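Local coordinates for protein thiol-activated cytolysin (PDB 6NAL) that probably acts as a pore-forming bacterial toxin of the cholesterol-dependent cytolysin family, assembling on membranes and piercing them, at residues A[99-104]-A[199-204]; A[128-133]-A[325-330]; A[95-100]-A[113-118]; A[237-242]-A[335-340]. All coordinates share one frame; numbering follows the deposited sequence.

How the interactions relate
Three of the contacts belong to one large antiparallel sheet, and interaction 2 lies beside it. Interactions 1 and 3 share Asn99 and Ile100, so strand 98-103 is paired on one edge with 187-202 and on the other with its hairpin partner 110-114. Interaction 4 carries the sheet further, through strand 232-250, which neighbours 187-202. Interaction 1 has aliphatic residues on its buried face and short polar ones on the other; interaction 4 sets valine and tyrosine against amides and a tyrosine; charged side chains gather in interaction 3. Interaction 2 is the most buried, a helix end meeting a loop through an aromatic ring. It touches interaction 1 where Ile128 and Leu129 pack on Val102 and Leu104.

Interaction 1: residues A[99-104]-A[199-204]; sequences NITVDL and SVSAER
Strand 99-103 runs antiparallel to strand 199-202, their axes approaching to 4.8 Å with directions 159° apart. Thr101 and Ser201 form a hydrogen-bonded pair in which each N-H meets the other's carbonyl. The bond from Thr101 N to Ser201 O is almost straight (174°), although the donor stands above the carbonyl plane. The return bond, Ser201 N to Thr101 O at 2.9 Å, lies nearly along the C=O axis. Asp103 N to Ser199 O and Glu203 N to Asn99 O lengthen the ladder in the two directions, and Ser199 N adds a weak bond to Asp103 O.

Ile100, Val102, Val200 and Ala202 share the buried face. Ile100 straddles its neighbours: CG2, anti to the backbone N, touches Val200 CG1 at 3.6 Å, and CD1 at the chain's tip reaches Ala202 CB, also at 3.6 Å. The small alanine suits a place that the longer isoleucine leans over. Val102 and Val200 meet Ile128 and Ile125, so the aliphatic face of this antiparallel ladder lies under helix 118-133. The opposite face carries the short, partly exposed Thr101, Asp103, Ser199 and Ser201.

Beyond Ala202, Asn99 and Glu203 lie side by side, the carboxylate along Asn99 CB. Asn99 OD1 and Glu203 OE2 are both acceptors, 3.3 Å apart, so this is proximity without a bond. The positive charge of Lys113 probably eases this crowding of oxygens.

Interaction 2: residues A[128-133]-A[325-330]; sequences ILSKWF and LSRTNT
Phe133 packs the C-terminal end of helix 118-133 onto the loop 325-330, its ring sandwiched between the two. Its CG sits between the backbone N and the carbonyl carbon (chi1 49°), a crowded position that folds the ring back over the preceding turn. Leu129 O therefore lies 3.3 Å above the ring plane, over its centre. On the opposite face Ser326 CA makes a CH-pi contact, 4.0 Å from the centroid of the Phe133 ring. The CB of Ser326 points away from the helix, so its backbone can come close to the ring.

Arg327 crosses Phe133 obliquely, with guanidinium and ring planes 52° apart. Phe133 CE1 lies over one face of the guanidinium, 3.9 Å from Arg327 NE. Its charge is met by two acids: NE forms a salt bridge with Glu139 and NH2 with Asp134. Ser130 OG comes to 3.3 Å from Arg327 NH1 at a poor angle and instead bonds to Asn126 O, one turn back. Within the loop Ser326 OG and Thr328 OG1 share a hydrogen bond.

The same helix presses Ile128 on strand 110-114 and Leu129 on Tyr198 of strand 187-202. Leu325 touches Phe197 of that strand, and its loop runs on into strand 332-340.

Interaction 3: residues A[95-100]-A[113-118]; sequences KDRVNI and KVVPTF
Two flat groups, the guanidinium of Arg97 and the amide of Asn99, border the side chain of Lys113, while the puckered ring of Pro116 fits against Val98. Together they mark the open end of a beta hairpin formed by strands 98-103 and 110-114. Arg97, bent at chi3 (-38°), crosses Lys113 at about a right angle, and its NH2 comes 3.1 Å from Lys113 CD. A lysine methylene thus comes close against the guanidinium while the two charges are kept apart: Arg97 NH2 and Lys113 NZ remain 4.6 Å from each other. Some repulsion is likely, and the exposed position should temper it. Bends at both chi3 and chi4 turn Lys113 NZ to Asn99 OD1 at 2.8 Å, a weak hydrogen bond.

Val98 and Val114 make the hydrogen-bonded pair nearest the open end, with Val98 N to Val114 O at 2.9 Å and a longer return bond. Both donors stand above the carbonyl planes. Proline, having no N-H to offer, suits the place where the ladder stops; Pro116 CD meets Asp96 O at 3.0 Å. Asp96 turns its carboxylate to Arg4 in a salt bridge. Beyond Pro116 the chain enters helix 118-133, with Thr117 as N-cap, its OG1 bonded to Asn120 N.

Lys95 NZ donates a hydrogen bond to Pro116 O, lying in the carbonyl plane; the same oxygen is also hydrogen-bonded to Tyr72 OH. On the buried side Val98 CG2 presses on Pro116 CG at 3.5 Å, tighter than usual van der Waals contact.

Interaction 4: residues A[237-242]-A[335-340]; sequences NVQYGR and NYYTVF
Asn237 O is held by one hydrogen bond, from Tyr337 N at 2.8 Å and nearly along the C=O axis, and supported by a CA-H...O contact from Tyr336 CA at 3.2 Å. Asn335 O is gripped likewise, by Gln239 N at 2.9 Å and by the CA-H of Val238. Asn237 N returns only a weak bond to Tyr337 O. The strands run 173° apart, a nearly ideal antiparallel pair inside the large sheet of the thiol-activated cytolysin family region.

On the face that carries Asn237, Gln239, Asn335 and Tyr337, the tyrosine OH donates to Gln239 OE1 at 3.0 Å. Gln239 keeps an extended chain beyond CG, long enough for its amide to come to the edge of the tyrosine ring, the two planes 57° apart. The hydroxyl approaches from above the carbonyl plane of the amide. Asn335 turns its own amide to Lys194 and Gly164, using both acceptor and donor in a buried place.

On the other face Val238 CG2 meets Tyr336 CB at 3.9 Å, and the ring of Tyr336 leads away to Val235. Strand 232-250 thus stands between two partners here: 332-340 along one edge, and along the other 187-202, where Val238 bonds to Val200.

Interaction 1: residues A[99-104]-A[199-204]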
loop_
_atom_site.group_PDB
_atom_site.type_symbol
_atom_site.label_atom_id
_atom_site.label_comp_id
_atom_site.label_asym_id
_atom_site.label_seq_id
_atom_site.Cartn_x
_atom_site.Cartn_y
_atom_site.Cartn_z
ATOM N N ASN A 99 35.039 -14.621 41.397
ATOM C CA ASN A 99 35.897 -13.770 40.583
ATOM C C ASN A 99 35.061 -12.755 39.812
ATOM O O ASN A 99 34.172 -13.123 39.035
ATOM C CB ASN A 99 36.745 -14.592 39.624
ATOM C CG ASN A 99 38.109 -14.913 40.202
ATOM O OD1 ASN A 99 38.265 -15.910 40.902
ATOM N ND2 ASN A 99 39.100 -14.058 39.930
ATOM N N ILE A 100 35.351 -11.480 40.052
ATOM C CA ILE A 100 34.689 -10.345 39.432
ATOM C C ILE A 100 35.705 -9.713 38.497
ATOM O O ILE A 100 36.853 -9.489 38.892
ATOM C CB ILE A 100 34.224 -9.337 40.491
ATOM C CG1 ILE A 100 33.240 -9.994 41.467
ATOM C CG2 ILE A 100 33.626 -8.099 39.841
ATOM C CD1 ILE A 100 31.905 -10.299 40.869
ATOM N N THR A 101 35.312 -9.465 37.256
ATOM C CA THR A 101 36.231 -8.945 36.247
ATOM C C THR A 101 35.644 -7.675 35.646
ATOM O O THR A 101 34.488 -7.663 35.224
ATOM C CB THR A 101 36.477 -9.998 35.156
ATOM O OG1 THR A 101 37.081 -11.155 35.755
ATOM C CG2 THR A 101 37.331 -9.451 34.029
ATOM N N VAL A 102 36.422 -6.603 35.682
ATOM C CA VAL A 102 36.063 -5.330 35.086
ATOM C C VAL A 102 36.705 -5.272 33.719
ATOM O O VAL A 102 37.921 -5.393 33.610
ATOM C CB VAL A 102 36.555 -4.145 35.925
ATOM C CG1 VAL A 102 36.147 -2.870 35.285
ATOM C CG2 VAL A 102 36.058 -4.270 37.336
ATOM N N ASP A 103 35.912 -5.037 32.696
ATOM C CA ASP A 103 36.424 -4.939 31.341
ATOM C C ASP A 103 36.413 -3.475 30.937
ATOM O O ASP A 103 35.350 -2.933 30.609
ATOM C CB ASP A 103 35.594 -5.757 30.368
ATOM C CG ASP A 103 35.936 -5.424 28.920
ATOM O OD1 ASP A 103 37.160 -5.252 28.641
ATOM O OD2 ASP A 103 34.991 -5.300 28.079
ATOM N N LEU A 104 37.605 -2.816 30.998
ATOM C CA LEU A 104 37.593 -1.470 30.459
ATOM C C LEU A 104 38.298 -1.430 29.116
ATOM O O LEU A 104 39.351 -2.041 28.962
ATOM C CB LEU A 104 38.254 -0.429 31.341
ATOM C CG LEU A 104 37.716 -0.456 32.746
ATOM C CD1 LEU A 104 38.722 -1.260 33.557
ATOM C CD2 LEU A 104 37.589 0.922 33.297
ATOM N N SER A 199 32.022 -2.721 31.140
ATOM C CA SER A 199 31.248 -3.849 31.631
ATOM C C SER A 199 31.930 -4.521 32.825
ATOM O O SER A 199 33.139 -4.411 33.028
ATOM C CB SER A 199 31.026 -4.884 30.525
ATOM O OG SER A 199 30.198 -4.365 29.511
ATOM N N VAL A 200 31.120 -5.227 33.622
ATOM C CA VAL A 200 31.606 -6.017 34.740
ATOM C C VAL A 200 30.919 -7.373 34.722
ATOM O O VAL A 200 29.683 -7.452 34.783
ATOM C CB VAL A 200 31.383 -5.342 36.100
ATOM C CG1 VAL A 200 31.972 -6.252 37.165
ATOM C CG2 VAL A 200 31.972 -3.935 36.159
ATOM N N SER A 201 31.717 -8.441 34.688
ATOM C CA SER A 201 31.223 -9.802 34.617
ATOM C C SER A 201 31.640 -10.550 35.877
ATOM O O SER A 201 32.464 -10.077 36.671
ATOM C CB SER A 201 31.752 -10.479 33.349
ATOM O OG SER A 201 33.162 -10.585 33.401
ATOM N N ALA A 202 31.048 -11.718 36.065
ATOM C CA ALA A 202 31.352 -12.557 37.216
ATOM C C ALA A 202 31.301 -14.007 36.773
ATOM O O ALA A 202 30.412 -14.383 36.010
ATOM C CB ALA A 202 30.368 -12.285 38.350
ATOM N N GLU A 203 32.283 -14.804 37.200
ATOM C CA GLU A 203 32.387 -16.201 36.782
ATOM C C GLU A 203 31.581 -17.084 37.727
ATOM O O GLU A 203 31.700 -16.975 38.947
ATOM C CB GLU A 203 33.855 -16.639 36.734
ATOM C CG GLU A 203 34.405 -17.294 38.002
ATOM C CD GLU A 203 35.931 -17.525 37.965
ATOM O OE1 GLU A 203 36.568 -17.235 36.918
ATOM O OE2 GLU A 203 36.483 -17.984 39.000
ATOM N N ARG A 204 30.715 -17.852 37.186
ATOM C CA ARG A 204 29.955 -18.782 37.994
ATOM C C ARG A 204 30.849 -19.956 38.343
ATOM O O ARG A 204 31.657 -20.378 37.506
ATOM C CB ARG A 204 28.734 -19.272 37.246
ATOM C CG ARG A 204 27.787 -20.156 38.050
ATOM C CD ARG A 204 26.718 -20.810 37.090
ATOM N NE ARG A 204 27.431 -21.637 36.106
ATOM C CZ ARG A 204 27.398 -22.967 36.031
ATOM N NH1 ARG A 204 26.640 -23.677 36.856
ATOM N NH2 ARG A 204 28.111 -23.591 35.100
#

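Interaction 2: residues A[128-133]-A[325-330]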
loop_
_atom_site.group_PDB
_atom_site.type_symbol
_atom_site.label_atom_id
_atom_site.label_comp_id
_atom_site.label_asym_id
_atom_site.label_seq_id
_atom_site.Cartn_x
_atom_site.Cartn_y
_atom_site.Cartn_z
ATOM N N ILE A 128 39.277 -0.442 40.960
ATOM C CA ILE A 128 39.806 -0.613 39.607
ATOM C C ILE A 128 39.554 0.628 38.750
ATOM O O ILE A 128 40.383 1.005 37.912
ATOM C CB ILE A 128 39.194 -1.870 38.967
ATOM C CG1 ILE A 128 39.618 -3.067 39.806
ATOM C CG2 ILE A 128 39.611 -1.999 37.508
ATOM C CD1 ILE A 128 39.005 -4.346 39.367
ATOM N N LEU A 129 38.383 1.248 38.899
ATOM C CA LEU A 129 38.110 2.479 38.168
ATOM C C LEU A 129 39.075 3.588 38.579
ATOM O O LEU A 129 39.551 4.359 37.732
ATOM C CB LEU A 129 36.676 2.926 38.415
ATOM C CG LEU A 129 35.593 2.436 37.449
ATOM C CD1 LEU A 129 34.278 3.004 37.925
ATOM C CD2 LEU A 129 35.921 2.881 36.082
ATOM N N SER A 130 39.338 3.706 39.886
ATOM C CA SER A 130 40.271 4.709 40.384
ATOM C C SER A 130 41.644 4.526 39.758
ATOM O O SER A 130 42.230 5.479 39.247
ATOM C CB SER A 130 40.338 4.637 41.905
ATOM O OG SER A 130 39.119 5.117 42.448
ATOM N N LYS A 131 42.147 3.296 39.736
ATOM C CA LYS A 131 43.476 3.081 39.199
ATOM C C LYS A 131 43.501 3.366 37.717
ATOM O O LYS A 131 44.548 3.720 37.176
ATOM C CB LYS A 131 43.959 1.657 39.496
ATOM C CG LYS A 131 43.930 1.209 41.000
ATOM C CD LYS A 131 44.162 2.349 42.007
ATOM C CE LYS A 131 43.735 1.985 43.453
ATOM N NZ LYS A 131 43.928 0.539 43.749
ATOM N N TRP A 132 42.363 3.251 37.039
ATOM C CA TRP A 132 42.419 3.494 35.610
ATOM C C TRP A 132 42.392 4.974 35.293
ATOM O O TRP A 132 43.109 5.414 34.392
ATOM C CB TRP A 132 41.289 2.819 34.851
ATOM C CG TRP A 132 41.553 2.843 33.361
ATOM C CD1 TRP A 132 42.600 2.240 32.675
ATOM C CD2 TRP A 132 40.779 3.510 32.388
ATOM N NE1 TRP A 132 42.487 2.486 31.331
ATOM C CE2 TRP A 132 41.372 3.259 31.130
ATOM C CE3 TRP A 132 39.625 4.285 32.450
ATOM C CZ2 TRP A 132 40.841 3.763 29.951
ATOM C CZ3 TRP A 132 39.100 4.782 31.280
ATOM C CH2 TRP A 132 39.713 4.532 30.047
ATOM N N PHE A 133 41.550 5.766 35.961
ATOM C CA PHE A 133 41.650 7.184 35.660
ATOM C C PHE A 133 42.588 7.917 36.626
ATOM O O PHE A 133 43.044 9.016 36.294
ATOM C CB PHE A 133 40.266 7.899 35.520
ATOM C CG PHE A 133 39.265 7.661 36.614
ATOM C CD1 PHE A 133 39.597 7.845 37.955
ATOM C CD2 PHE A 133 37.949 7.306 36.278
ATOM C CE1 PHE A 133 38.631 7.644 38.952
ATOM C CE2 PHE A 133 36.987 7.100 37.263
ATOM C CZ PHE A 133 37.323 7.272 38.600
ATOM N N LEU A 325 34.408 10.992 32.757
ATOM C CA LEU A 325 34.171 9.954 33.747
ATOM C C LEU A 325 35.210 10.039 34.865
ATOM O O LEU A 325 36.423 10.129 34.618
ATOM C CB LEU A 325 34.172 8.577 33.094
ATOM C CG LEU A 325 33.056 7.687 33.653
ATOM C CD1 LEU A 325 31.666 8.196 33.410
ATOM C CD2 LEU A 325 33.164 6.307 33.047
ATOM N N SER A 326 34.712 10.024 36.095
ATOM C CA SER A 326 35.483 10.359 37.285
ATOM C C SER A 326 34.807 9.730 38.513
ATOM O O SER A 326 33.826 8.985 38.400
ATOM C CB SER A 326 35.610 11.880 37.414
ATOM O OG SER A 326 34.473 12.431 38.051
ATOM N N ARG A 327 35.373 10.011 39.696
ATOM C CA ARG A 327 34.782 9.554 40.952
ATOM C C ARG A 327 33.520 10.329 41.301
ATOM O O ARG A 327 32.627 9.800 41.987
ATOM C CB ARG A 327 35.778 9.714 42.101
ATOM C CG ARG A 327 36.755 8.591 42.264
ATOM C CD ARG A 327 37.887 9.049 43.172
ATOM N NE ARG A 327 39.082 9.364 42.394
ATOM C CZ ARG A 327 40.284 8.828 42.593
ATOM N NH1 ARG A 327 40.472 7.940 43.567
ATOM N NH2 ARG A 327 41.301 9.185 41.811
ATOM N N THR A 328 33.463 11.592 40.880
ATOM C CA THR A 328 32.343 12.498 41.095
ATOM C C THR A 328 31.267 12.423 40.012
ATOM O O THR A 328 30.161 12.938 40.219
ATOM C CB THR A 328 32.849 13.941 41.144
ATOM O OG1 THR A 328 33.256 14.353 39.818
ATOM C CG2 THR A 328 34.050 14.086 42.079
ATOM N N ASN A 329 31.542 11.722 38.914
ATOM C CA ASN A 329 30.651 11.635 37.753
ATOM C C ASN A 329 30.680 10.189 37.252
ATOM O O ASN A 329 31.560 9.802 36.478
ATOM C CB ASN A 329 31.080 12.602 36.661
ATOM C CG ASN A 329 29.946 12.942 35.718
ATOM O OD1 ASN A 329 28.801 13.163 36.145
ATOM N ND2 ASN A 329 30.245 12.957 34.431
ATOM N N THR A 330 29.719 9.406 37.708
ATOM C CA THR A 330 29.677 7.974 37.517
ATOM C C THR A 330 29.017 7.590 36.189
ATOM O O THR A 330 28.437 8.406 35.470
ATOM C CB THR A 330 28.908 7.317 38.677
ATOM O OG1 THR A 330 27.766 8.116 39.022
ATOM C CG2 THR A 330 29.788 7.172 39.934
#

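Interaction 3: residues A[95-100]-A[113-118]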
loop_
_atom_site.group_PDB
_atom_site.type_symbol
_atom_site.label_atom_id
_atom_site.label_comp_id
_atom_site.label_asym_id
_atom_site.label_seq_id
_atom_site.Cartn_x
_atom_site.Cartn_y
_atom_site.Cartn_z
ATOM N N LYS A 95 27.187 -15.978 51.056
ATOM C CA LYS A 95 27.908 -16.501 49.911
ATOM C C LYS A 95 29.409 -16.564 50.157
ATOM O O LYS A 95 29.942 -15.926 51.062
ATOM C CB LYS A 95 27.614 -15.647 48.674
ATOM C CG LYS A 95 26.156 -15.701 48.207
ATOM C CD LYS A 95 25.905 -14.746 47.076
ATOM C CE LYS A 95 25.321 -13.441 47.559
ATOM N NZ LYS A 95 24.970 -12.645 46.347
ATOM N N ASP A 96 30.073 -17.383 49.350
ATOM C CA ASP A 96 31.524 -17.455 49.300
ATOM C C ASP A 96 32.054 -16.613 48.135
ATOM O O ASP A 96 31.281 -15.964 47.421
ATOM C CB ASP A 96 31.983 -18.911 49.183
ATOM C CG ASP A 96 33.364 -19.165 49.845
ATOM O OD1 ASP A 96 34.026 -18.210 50.333
ATOM O OD2 ASP A 96 33.798 -20.339 49.861
ATOM N N ARG A 97 33.378 -16.664 47.914
ATOM C CA ARG A 97 34.074 -15.724 47.042
ATOM C C ARG A 97 33.865 -16.059 45.570
ATOM O O ARG A 97 33.736 -17.222 45.184
ATOM C CB ARG A 97 35.579 -15.699 47.355
ATOM C CG ARG A 97 35.964 -15.315 48.813
ATOM C CD ARG A 97 37.402 -14.740 48.970
ATOM N NE ARG A 97 38.433 -15.370 48.129
ATOM C CZ ARG A 97 38.768 -16.668 48.148
ATOM N NH1 ARG A 97 38.155 -17.519 48.974
ATOM N NH2 ARG A 97 39.725 -17.124 47.332
ATOM N N VAL A 98 33.871 -15.016 44.746
ATOM C CA VAL A 98 33.642 -15.128 43.309
ATOM C C VAL A 98 34.597 -14.200 42.580
ATOM O O VAL A 98 34.900 -13.101 43.054
ATOM C CB VAL A 98 32.189 -14.760 42.935
ATOM C CG1 VAL A 98 32.070 -14.470 41.436
ATOM C CG2 VAL A 98 31.246 -15.842 43.315
ATOM N N ASN A 99 35.039 -14.621 41.397
ATOM C CA ASN A 99 35.897 -13.770 40.583
ATOM C C ASN A 99 35.061 -12.755 39.812
ATOM O O ASN A 99 34.172 -13.123 39.035
ATOM C CB ASN A 99 36.745 -14.592 39.624
ATOM C CG ASN A 99 38.109 -14.913 40.202
ATOM O OD1 ASN A 99 38.265 -15.910 40.902
ATOM N ND2 ASN A 99 39.100 -14.058 39.930
ATOM N N ILE A 100 35.351 -11.480 40.052
ATOM C CA ILE A 100 34.689 -10.345 39.432
ATOM C C ILE A 100 35.705 -9.713 38.497
ATOM O O ILE A 100 36.853 -9.489 38.892
ATOM C CB ILE A 100 34.224 -9.337 40.491
ATOM C CG1 ILE A 100 33.240 -9.994 41.467
ATOM C CG2 ILE A 100 33.626 -8.099 39.841
ATOM C CD1 ILE A 100 31.905 -10.299 40.869
ATOM N N LYS A 113 38.624 -11.011 43.622
ATOM C CA LYS A 113 37.849 -12.095 44.197
ATOM C C LYS A 113 37.291 -11.561 45.500
ATOM O O LYS A 113 38.043 -11.064 46.328
ATOM C CB LYS A 113 38.719 -13.332 44.417
ATOM C CG LYS A 113 38.006 -14.669 44.268
ATOM C CD LYS A 113 38.942 -15.792 44.694
ATOM C CE LYS A 113 39.109 -16.855 43.605
ATOM N NZ LYS A 113 37.806 -17.492 43.203
ATOM N N VAL A 114 35.981 -11.625 45.677
ATOM C CA VAL A 114 35.351 -11.222 46.928
ATOM C C VAL A 114 34.021 -11.953 47.062
ATOM O O VAL A 114 33.492 -12.531 46.097
ATOM C CB VAL A 114 35.138 -9.696 47.018
ATOM C CG1 VAL A 114 34.238 -9.217 45.913
ATOM C CG2 VAL A 114 34.551 -9.339 48.380
ATOM N N VAL A 115 33.469 -11.930 48.266
ATOM C CA VAL A 115 32.120 -12.464 48.457
ATOM C C VAL A 115 31.125 -11.529 47.775
ATOM O O VAL A 115 31.088 -10.332 48.093
ATOM C CB VAL A 115 31.788 -12.656 49.947
ATOM C CG1 VAL A 115 32.840 -13.564 50.592
ATOM C CG2 VAL A 115 31.702 -11.337 50.651
ATOM N N PRO A 116 30.309 -12.020 46.829
ATOM C CA PRO A 116 29.462 -11.104 46.056
ATOM C C PRO A 116 28.403 -10.433 46.900
ATOM O O PRO A 116 27.312 -10.964 47.118
ATOM C CB PRO A 116 28.807 -12.006 45.007
ATOM C CG PRO A 116 29.606 -13.276 45.003
ATOM C CD PRO A 116 30.097 -13.419 46.425
ATOM N N THR A 117 28.726 -9.248 47.375
ATOM C CA THR A 117 27.748 -8.368 48.011
ATOM C C THR A 117 27.844 -6.999 47.347
ATOM O O THR A 117 28.859 -6.645 46.725
ATOM C CB THR A 117 27.962 -8.231 49.506
ATOM O OG1 THR A 117 29.085 -7.372 49.697
ATOM C CG2 THR A 117 28.265 -9.659 50.121
ATOM N N PHE A 118 26.707 -6.312 47.316
ATOM C CA PHE A 118 26.671 -5.006 46.677
ATOM C C PHE A 118 27.810 -4.112 47.156
ATOM O O PHE A 118 28.505 -3.480 46.355
ATOM C CB PHE A 118 25.321 -4.351 46.941
ATOM C CG PHE A 118 25.128 -3.055 46.187
ATOM C CD1 PHE A 118 25.368 -2.976 44.813
ATOM C CD2 PHE A 118 24.732 -1.919 46.836
ATOM C CE1 PHE A 118 25.209 -1.776 44.110
ATOM C CE2 PHE A 118 24.581 -0.730 46.142
ATOM C CZ PHE A 118 24.825 -0.663 44.773
#

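Interaction 4: residues A[237-242]-A[335-340]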
loop_
_atom_site.group_PDB
_atom_site.type_symbol
_atom_site.label_atom_id
_atom_site.label_comp_id
_atom_site.label_asym_id
_atom_site.label_seq_id
_atom_site.Cartn_x
_atom_site.Cartn_y
_atom_site.Cartn_z
ATOM N N ASN A 237 26.673 -10.497 34.167
ATOM C CA ASN A 237 27.280 -9.334 33.534
ATOM C C ASN A 237 26.334 -8.153 33.640
ATOM O O ASN A 237 25.123 -8.317 33.510
ATOM C CB ASN A 237 27.605 -9.669 32.063
ATOM C CG ASN A 237 28.501 -8.645 31.401
ATOM O OD1 ASN A 237 29.555 -8.272 31.906
ATOM N ND2 ASN A 237 28.074 -8.184 30.259
ATOM N N VAL A 238 26.893 -6.992 33.954
ATOM C CA VAL A 238 26.203 -5.713 33.938
ATOM C C VAL A 238 27.003 -4.765 33.062
ATOM O O VAL A 238 28.239 -4.763 33.110
ATOM C CB VAL A 238 26.052 -5.100 35.344
ATOM C CG1 VAL A 238 25.200 -3.849 35.276
ATOM C CG2 VAL A 238 25.469 -6.075 36.339
ATOM N N GLN A 239 26.306 -3.961 32.271
ATOM C CA GLN A 239 26.929 -2.940 31.448
ATOM C C GLN A 239 26.647 -1.595 32.061
ATOM O O GLN A 239 25.554 -1.363 32.563
ATOM C CB GLN A 239 26.357 -2.896 30.025
ATOM C CG GLN A 239 26.299 -4.191 29.341
ATOM C CD GLN A 239 25.433 -4.132 28.045
ATOM O OE1 GLN A 239 25.579 -4.988 27.200
ATOM N NE2 GLN A 239 24.556 -3.119 27.902
ATOM N N TYR A 240 27.603 -0.699 31.969
ATOM C CA TYR A 240 27.485 0.623 32.564
ATOM C C TYR A 240 27.750 1.687 31.502
ATOM O O TYR A 240 28.662 1.554 30.686
ATOM C CB TYR A 240 28.502 0.816 33.732
ATOM C CG TYR A 240 28.330 -0.155 34.844
ATOM C CD1 TYR A 240 28.819 -1.432 34.720
ATOM C CD2 TYR A 240 27.654 0.180 36.000
ATOM C CE1 TYR A 240 28.676 -2.337 35.716
ATOM C CE2 TYR A 240 27.502 -0.741 37.035
ATOM C CZ TYR A 240 28.034 -1.994 36.878
ATOM O OH TYR A 240 27.901 -2.976 37.805
ATOM N N GLY A 241 27.001 2.767 31.546
ATOM C CA GLY A 241 27.234 3.776 30.556
ATOM C C GLY A 241 26.259 4.912 30.644
ATOM O O GLY A 241 25.948 5.356 31.737
ATOM N N ARG A 242 25.758 5.373 29.489
ATOM C CA ARG A 242 24.989 6.602 29.373
ATOM C C ARG A 242 23.888 6.410 28.345
ATOM O O ARG A 242 24.077 5.749 27.331
ATOM C CB ARG A 242 25.900 7.748 28.924
ATOM C CG ARG A 242 25.237 9.079 28.644
ATOM C CD ARG A 242 26.383 10.107 28.368
ATOM N NE ARG A 242 25.934 11.370 27.810
ATOM C CZ ARG A 242 25.464 12.379 28.529
ATOM N NH1 ARG A 242 25.395 12.235 29.838
ATOM N NH2 ARG A 242 25.102 13.528 27.947
ATOM N N ASN A 335 22.139 -2.424 31.436
ATOM C CA ASN A 335 21.534 -3.729 31.241
ATOM C C ASN A 335 22.331 -4.768 32.013
ATOM O O ASN A 335 23.517 -4.582 32.286
ATOM C CB ASN A 335 21.461 -4.063 29.755
ATOM C CG ASN A 335 20.580 -3.079 28.969
ATOM O OD1 ASN A 335 21.071 -2.076 28.424
ATOM N ND2 ASN A 335 19.294 -3.361 28.907
ATOM N N TYR A 336 21.660 -5.847 32.387
ATOM C CA TYR A 336 22.307 -6.955 33.063
ATOM C C TYR A 336 21.802 -8.229 32.402
ATOM O O TYR A 336 20.737 -8.265 31.779
ATOM C CB TYR A 336 22.121 -6.910 34.631
ATOM C CG TYR A 336 20.767 -7.254 35.175
ATOM C CD1 TYR A 336 19.726 -6.363 35.080
ATOM C CD2 TYR A 336 20.529 -8.477 35.788
ATOM C CE1 TYR A 336 18.444 -6.690 35.516
ATOM C CE2 TYR A 336 19.259 -8.798 36.276
ATOM C CZ TYR A 336 18.230 -7.896 36.136
ATOM O OH TYR A 336 16.982 -8.210 36.602
ATOM N N TYR A 337 22.633 -9.257 32.506
ATOM C CA TYR A 337 22.440 -10.555 31.887
ATOM C C TYR A 337 22.567 -11.604 32.971
ATOM O O TYR A 337 23.508 -11.561 33.784
ATOM C CB TYR A 337 23.464 -10.795 30.773
ATOM C CG TYR A 337 23.357 -9.688 29.735
ATOM C CD1 TYR A 337 24.070 -8.494 29.890
ATOM C CD2 TYR A 337 22.489 -9.802 28.640
ATOM C CE1 TYR A 337 23.959 -7.475 28.980
ATOM C CE2 TYR A 337 22.371 -8.773 27.718
ATOM C CZ TYR A 337 23.114 -7.610 27.895
ATOM O OH TYR A 337 23.004 -6.568 26.996
ATOM N N THR A 338 21.569 -12.492 33.011
ATOM C CA THR A 338 21.467 -13.560 33.989
ATOM C C THR A 338 21.703 -14.884 33.292
ATOM O O THR A 338 21.321 -15.076 32.135
ATOM C CB THR A 338 20.082 -13.653 34.675
ATOM O OG1 THR A 338 19.013 -13.556 33.713
ATOM C CG2 THR A 338 19.947 -12.567 35.666
ATOM N N VAL A 339 22.254 -15.807 34.040
ATOM C CA VAL A 339 22.410 -17.199 33.672
ATOM C C VAL A 339 21.781 -18.041 34.801
ATOM O O VAL A 339 21.670 -17.585 35.945
ATOM C CB VAL A 339 23.921 -17.403 33.422
ATOM C CG1 VAL A 339 24.680 -17.693 34.729
ATOM C CG2 VAL A 339 24.168 -18.399 32.315
ATOM N N PHE A 340 21.248 -19.218 34.456
ATOM C CA PHE A 340 20.726 -20.129 35.469
ATOM C C PHE A 340 21.884 -20.698 36.292
ATOM O O PHE A 340 22.938 -21.052 35.752
ATOM C CB PHE A 340 19.907 -21.257 34.833
ATOM C CG PHE A 340 18.571 -20.798 34.319
ATOM C CD1 PHE A 340 17.506 -20.593 35.196
ATOM C CD2 PHE A 340 18.385 -20.571 32.968
ATOM C CE1 PHE A 340 16.256 -20.151 34.727
ATOM C CE2 PHE A 340 17.156 -20.124 32.477
ATOM C CZ PHE A 340 16.083 -19.901 33.348
#